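Local coordinates for hypothetical protein MerP (Cupriavidus metallidurans, PDB 1OSD), which probably binds mercuric ions in the periplasm as part of bacterial mercury resistance, and is modelled here in its oxidized form, at residues K56-T61 against Y66-K71; A16-V21 against V36-R41. One frame throughout, in Å; residues are numbered along the deposited sequence. Where two conformers were deposited one is given.

Contact 1 of 2, residues K56-T61 against Y66-K71; sequences KLTKAT and YPSSVK
Thr61 and Ser68 meet hydroxyl to hydroxyl: Ser68 OG gives its proton to Thr61 OG1 at 2.9 Å. The proton of Thr61 OG1 has two acceptors within reach, Tyr66 O across the contact at 2.9 Å and Thr58 O one turn back in its own helix at 3.1 Å, and it can serve only one of them at a time. With chi1 at 67°, Thr61 holds OG1 between its backbone N and carbonyl carbon, where it faces the incoming chain. Backbone joins backbone where Tyr66 N donates to Thr61 O over 2.9 Å, a fairly straight bond (163° at the hydrogen) whose donor stands above the carbonyl plane, 40° out of it. A water spans the gap farther along, giving a proton to Thr58 O (2.6 Å) and accepting one from Ser68 N (2.9 Å). Packing is slight. The methyl CG2 of Thr58 lies against Ser68 OG at 3.7 Å, while its own hydroxyl turns back to Gln55 O within the helix. Beyond Thr61 the Tyr66 ring extends toward helix 17-26, and Ser68 also leans on Leu7 and Val9. This polar seam joins helix 54-63 to the chain entering edge strand 69-70, the closing alpha-beta unit of the ferredoxin-like βαββαβ fold of heavy-metal-associated domains.

Contact 2 of 2, residues A16-V21 against V36-R41; sequences ACPITV and VTFETR
Pro18 of helix 17-26 turns its ring to Val36 by CB and to Phe38 by CG. The side chains meet through apolar groups, and no hydrogen bond crosses from one segment to the other. Aliphatic contacts come first. Pro18 CB meets the methyl CG2 of Val36 at 3.6 Å, and the one polar atom here, Pro18 O, lies against both Val36 methyls, CG2 at 3.5 Å and CG1 at 3.6 Å. A chi1 of -71° puts CG1 opposite the carbonyl carbon of Val36 and leaves CG2 between N and C, with both methyls turned to that oxygen. Farther along the helix, Val21 CG1 approaches Val36 CG1 more loosely, at 4.3 Å, and both valines reach Ala43 on the neighbouring strand. Here the helix packs on the end of edge strand 31-37, as the first helix does on the sheet of the ferredoxin-like heavy-metal-associated fold; Cys17, the residue before Pro18, is disulfide-bonded to Cys14. The aromatic contact is apolar too, but comes at the ring's edge, near its plane: Pro18 CG sits 3.7 Å from Phe38 CB and 3.9 Å from Phe38 CD2. Phe38 itself begins the type I turn that runs to Arg41, closed by the backbone bond from Arg41 N to Phe38 O, 3.1 Å long.

Overall arrangement
From the N terminus, strand 2-8 leads through the loop bearing Cys14 into helix 17-26. Contact 2 then closes the first loop, where the chain returns along edge strand 31-37 and turns toward strand 42-48. Only after that does helix 54-63 begin, and contact 1 closes a short second loop as the chain doubles back toward strand 69-70 at the other edge of the sheet. The loops follow in series, neither nesting nor crossing. The centres of the two contacts lie about 13 Å apart, yet the contacts touch: Tyr66 of contact 1 reaches Cys17, Thr20 and Val21 of contact 2, and Thr61 meets Val21, linking the second helix and its following loop to the disulfide-bearing helix.

Contact 1 of 2, residues K56-T61 against Y66-K71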
# COMPACT_ATOMS: atom_id res chain seq x y z
N LYS A 56 -7.66 5.99 1.67
CA LYS A 56 -6.57 6.71 2.25
C LYS A 56 -5.26 6.01 1.95
O LYS A 56 -4.24 6.64 1.84
CB LYS A 56 -6.77 6.85 3.77
CG LYS A 56 -7.93 7.81 4.22
CD LYS A 56 -7.63 9.33 4.05
CE LYS A 56 -8.83 10.24 4.49
NZ LYS A 56 -9.32 9.76 5.83
N LEU A 57 -5.25 4.69 1.88
CA LEU A 57 -4.06 3.96 1.46
C LEU A 57 -3.63 4.20 -0.01
O LEU A 57 -2.45 4.43 -0.37
CB LEU A 57 -4.29 2.41 1.70
CG LEU A 57 -4.52 1.98 3.12
CD1 LEU A 57 -4.78 0.46 3.11
CD2 LEU A 57 -3.33 2.35 4.14
N THR A 58 -4.62 4.15 -0.88
CA THR A 58 -4.32 4.34 -2.30
C THR A 58 -3.95 5.82 -2.53
O THR A 58 -3.12 6.11 -3.41
CB THR A 58 -5.45 3.86 -3.20
OG1 THR A 58 -6.53 4.70 -2.97
CG2 THR A 58 -5.98 2.34 -2.91
N LYS A 59 -4.49 6.75 -1.71
CA LYS A 59 -4.00 8.14 -1.78
C LYS A 59 -2.56 8.17 -1.31
O LYS A 59 -1.73 8.78 -1.91
CB LYS A 59 -4.85 9.13 -1.02
CG LYS A 59 -4.15 10.44 -0.58
CD LYS A 59 -4.47 11.77 -1.38
CE LYS A 59 -4.65 13.02 -0.39
NZ LYS A 59 -3.55 13.27 0.65
N ALA A 60 -2.19 7.50 -0.23
CA ALA A 60 -0.81 7.61 0.19
C ALA A 60 0.19 7.17 -0.92
O ALA A 60 1.35 7.69 -1.03
CB ALA A 60 -0.61 6.74 1.45
N THR A 61 -0.16 6.09 -1.64
CA THR A 61 0.75 5.51 -2.67
C THR A 61 0.82 6.47 -3.84
O THR A 61 1.94 6.77 -4.36
CB THR A 61 0.34 4.07 -3.11
OG1 THR A 61 -0.90 4.04 -3.84
CG2 THR A 61 0.11 3.16 -1.87
N TYR A 66 3.02 6.40 -7.04
CA TYR A 66 2.65 5.09 -7.46
C TYR A 66 1.18 4.81 -7.10
O TYR A 66 0.86 4.11 -6.11
CB TYR A 66 3.62 4.06 -6.85
CG TYR A 66 5.08 4.46 -7.00
CD1 TYR A 66 5.83 4.02 -8.09
CD2 TYR A 66 5.72 5.25 -6.04
CE1 TYR A 66 7.19 4.35 -8.21
CE2 TYR A 66 7.09 5.58 -6.16
CZ TYR A 66 7.79 5.14 -7.23
OH TYR A 66 9.05 5.58 -7.46
N PRO A 67 0.27 5.36 -7.91
CA PRO A 67 -1.16 5.15 -7.76
C PRO A 67 -1.48 3.65 -7.66
O PRO A 67 -0.77 2.92 -8.29
CB PRO A 67 -1.75 5.84 -9.04
CG PRO A 67 -0.78 6.96 -9.29
CD PRO A 67 0.54 6.24 -9.06
N SER A 68 -2.50 3.24 -6.91
CA SER A 68 -2.81 1.83 -6.76
C SER A 68 -4.31 1.64 -6.66
O SER A 68 -5.00 2.59 -6.60
CB SER A 68 -2.08 1.29 -5.57
OG SER A 68 -2.65 1.77 -4.35
N SER A 69 -4.78 0.40 -6.76
CA SER A 69 -6.16 -0.06 -6.67
C SER A 69 -6.13 -1.42 -6.00
O SER A 69 -5.12 -2.03 -5.89
CB SER A 69 -6.73 -0.22 -8.04
OG SER A 69 -5.88 -1.01 -8.85
N VAL A 70 -7.27 -1.91 -5.57
CA VAL A 70 -7.44 -3.30 -5.01
C VAL A 70 -7.09 -4.26 -6.11
O VAL A 70 -7.51 -4.06 -7.22
CB VAL A 70 -8.96 -3.47 -4.55
CG1 VAL A 70 -9.32 -4.88 -4.17
CG2 VAL A 70 -9.13 -2.64 -3.43
N LYS A 71 -6.29 -5.29 -5.79
CA LYS A 71 -5.91 -6.29 -6.69
C LYS A 71 -7.14 -6.97 -7.32
O LYS A 71 -8.15 -7.20 -6.63
CB LYS A 71 -5.03 -7.31 -5.95
CG LYS A 71 -4.35 -8.25 -6.90
CD LYS A 71 -4.06 -9.63 -6.30
CE LYS A 71 -4.19 -10.69 -7.38
NZ LYS A 71 -2.97 -10.88 -8.15
O HOH W 1 -3.69 5.72 -5.93

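Contact 2 of 2, residues A16-V21 against V36-R41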
# COMPACT_ATOMS: atom_id res chain seq x y z
N ALA A 16 14.13 0.10 -5.83
CA ALA A 16 13.87 0.56 -4.49
C ALA A 16 12.33 0.92 -4.25
O ALA A 16 11.94 1.25 -3.17
CB ALA A 16 14.68 1.77 -4.28
N CYS A 17 11.57 0.90 -5.32
CA CYS A 17 10.15 1.21 -5.39
C CYS A 17 9.33 0.43 -4.40
O CYS A 17 8.36 0.97 -3.83
CB CYS A 17 9.61 1.00 -6.84
SG CYS A 17 10.07 2.35 -8.03
N PRO A 18 9.65 -0.88 -4.17
CA PRO A 18 8.93 -1.60 -3.08
C PRO A 18 9.05 -0.85 -1.76
O PRO A 18 8.06 -0.72 -1.02
CB PRO A 18 9.60 -2.99 -3.08
CG PRO A 18 9.89 -3.16 -4.57
CD PRO A 18 10.53 -1.79 -4.93
N ILE A 19 10.23 -0.35 -1.48
CA ILE A 19 10.44 0.32 -0.21
C ILE A 19 9.82 1.70 -0.14
O ILE A 19 9.31 2.10 0.92
CB ILE A 19 11.91 0.25 0.16
CG1 ILE A 19 12.23 -1.24 0.56
CG2 ILE A 19 12.25 1.30 1.24
CD1 ILE A 19 13.44 -1.45 1.35
N THR A 20 9.77 2.35 -1.27
CA THR A 20 9.15 3.62 -1.39
C THR A 20 7.71 3.46 -1.00
O THR A 20 7.16 4.31 -0.28
CB THR A 20 9.32 4.23 -2.79
OG1 THR A 20 10.69 4.58 -3.06
CG2 THR A 20 8.51 5.60 -2.87
N VAL A 21 7.09 2.40 -1.47
CA VAL A 21 5.64 2.16 -1.32
C VAL A 21 5.34 1.74 0.11
O VAL A 21 4.47 2.29 0.75
CB VAL A 21 5.08 1.17 -2.36
CG1 VAL A 21 3.50 0.67 -1.93
CG2 VAL A 21 5.24 1.68 -3.89
N VAL A 36 5.51 -5.80 0.66
CA VAL A 36 5.50 -5.46 -0.76
C VAL A 36 6.19 -6.53 -1.54
O VAL A 36 7.21 -7.04 -1.08
CB VAL A 36 6.17 -4.17 -1.04
CG1 VAL A 36 5.33 -3.01 -0.54
CG2 VAL A 36 7.63 -4.16 -0.34
N THR A 37 5.76 -6.72 -2.76
CA THR A 37 6.35 -7.70 -3.70
C THR A 37 6.60 -7.12 -5.03
O THR A 37 5.68 -6.67 -5.76
CB THR A 37 5.50 -9.00 -3.79
OG1 THR A 37 5.42 -9.56 -2.46
CG2 THR A 37 6.24 -10.03 -4.64
N PHE A 38 7.88 -7.04 -5.35
CA PHE A 38 8.33 -6.42 -6.63
C PHE A 38 7.79 -7.22 -7.85
O PHE A 38 7.24 -6.64 -8.80
CB PHE A 38 9.90 -6.23 -6.68
CG PHE A 38 10.47 -5.67 -8.04
CD1 PHE A 38 10.86 -6.52 -9.07
CD2 PHE A 38 10.47 -4.27 -8.30
CE1 PHE A 38 11.34 -6.02 -10.34
CE2 PHE A 38 10.89 -3.75 -9.51
CZ PHE A 38 11.31 -4.62 -10.56
N GLU A 39 7.91 -8.53 -7.79
CA GLU A 39 7.60 -9.32 -8.90
C GLU A 39 6.15 -9.10 -9.35
O GLU A 39 5.90 -9.01 -10.50
CB GLU A 39 7.82 -10.77 -8.55
CG GLU A 39 7.49 -11.78 -9.65
CD GLU A 39 7.99 -13.19 -9.29
OE1 GLU A 39 8.02 -14.07 -10.20
OE2 GLU A 39 8.30 -13.45 -8.05
N THR A 40 5.22 -9.00 -8.42
CA THR A 40 3.80 -8.96 -8.76
C THR A 40 3.29 -7.57 -8.49
O THR A 40 2.12 -7.39 -8.52
CB THR A 40 3.07 -9.95 -7.91
OG1 THR A 40 3.46 -9.73 -6.55
CG2 THR A 40 3.54 -11.31 -8.22
N ARG A 41 4.19 -6.61 -8.30
CA ARG A 41 3.81 -5.22 -8.17
C ARG A 41 2.64 -5.10 -7.24
O ARG A 41 1.59 -4.54 -7.57
CB ARG A 41 3.48 -4.64 -9.48
CG ARG A 41 4.65 -4.45 -10.37
CD ARG A 41 4.28 -4.01 -11.78
NE ARG A 41 5.44 -4.26 -12.65
CZ ARG A 41 5.43 -4.02 -13.96
NH1 ARG A 41 4.36 -3.44 -14.54
NH2 ARG A 41 6.50 -4.28 -14.67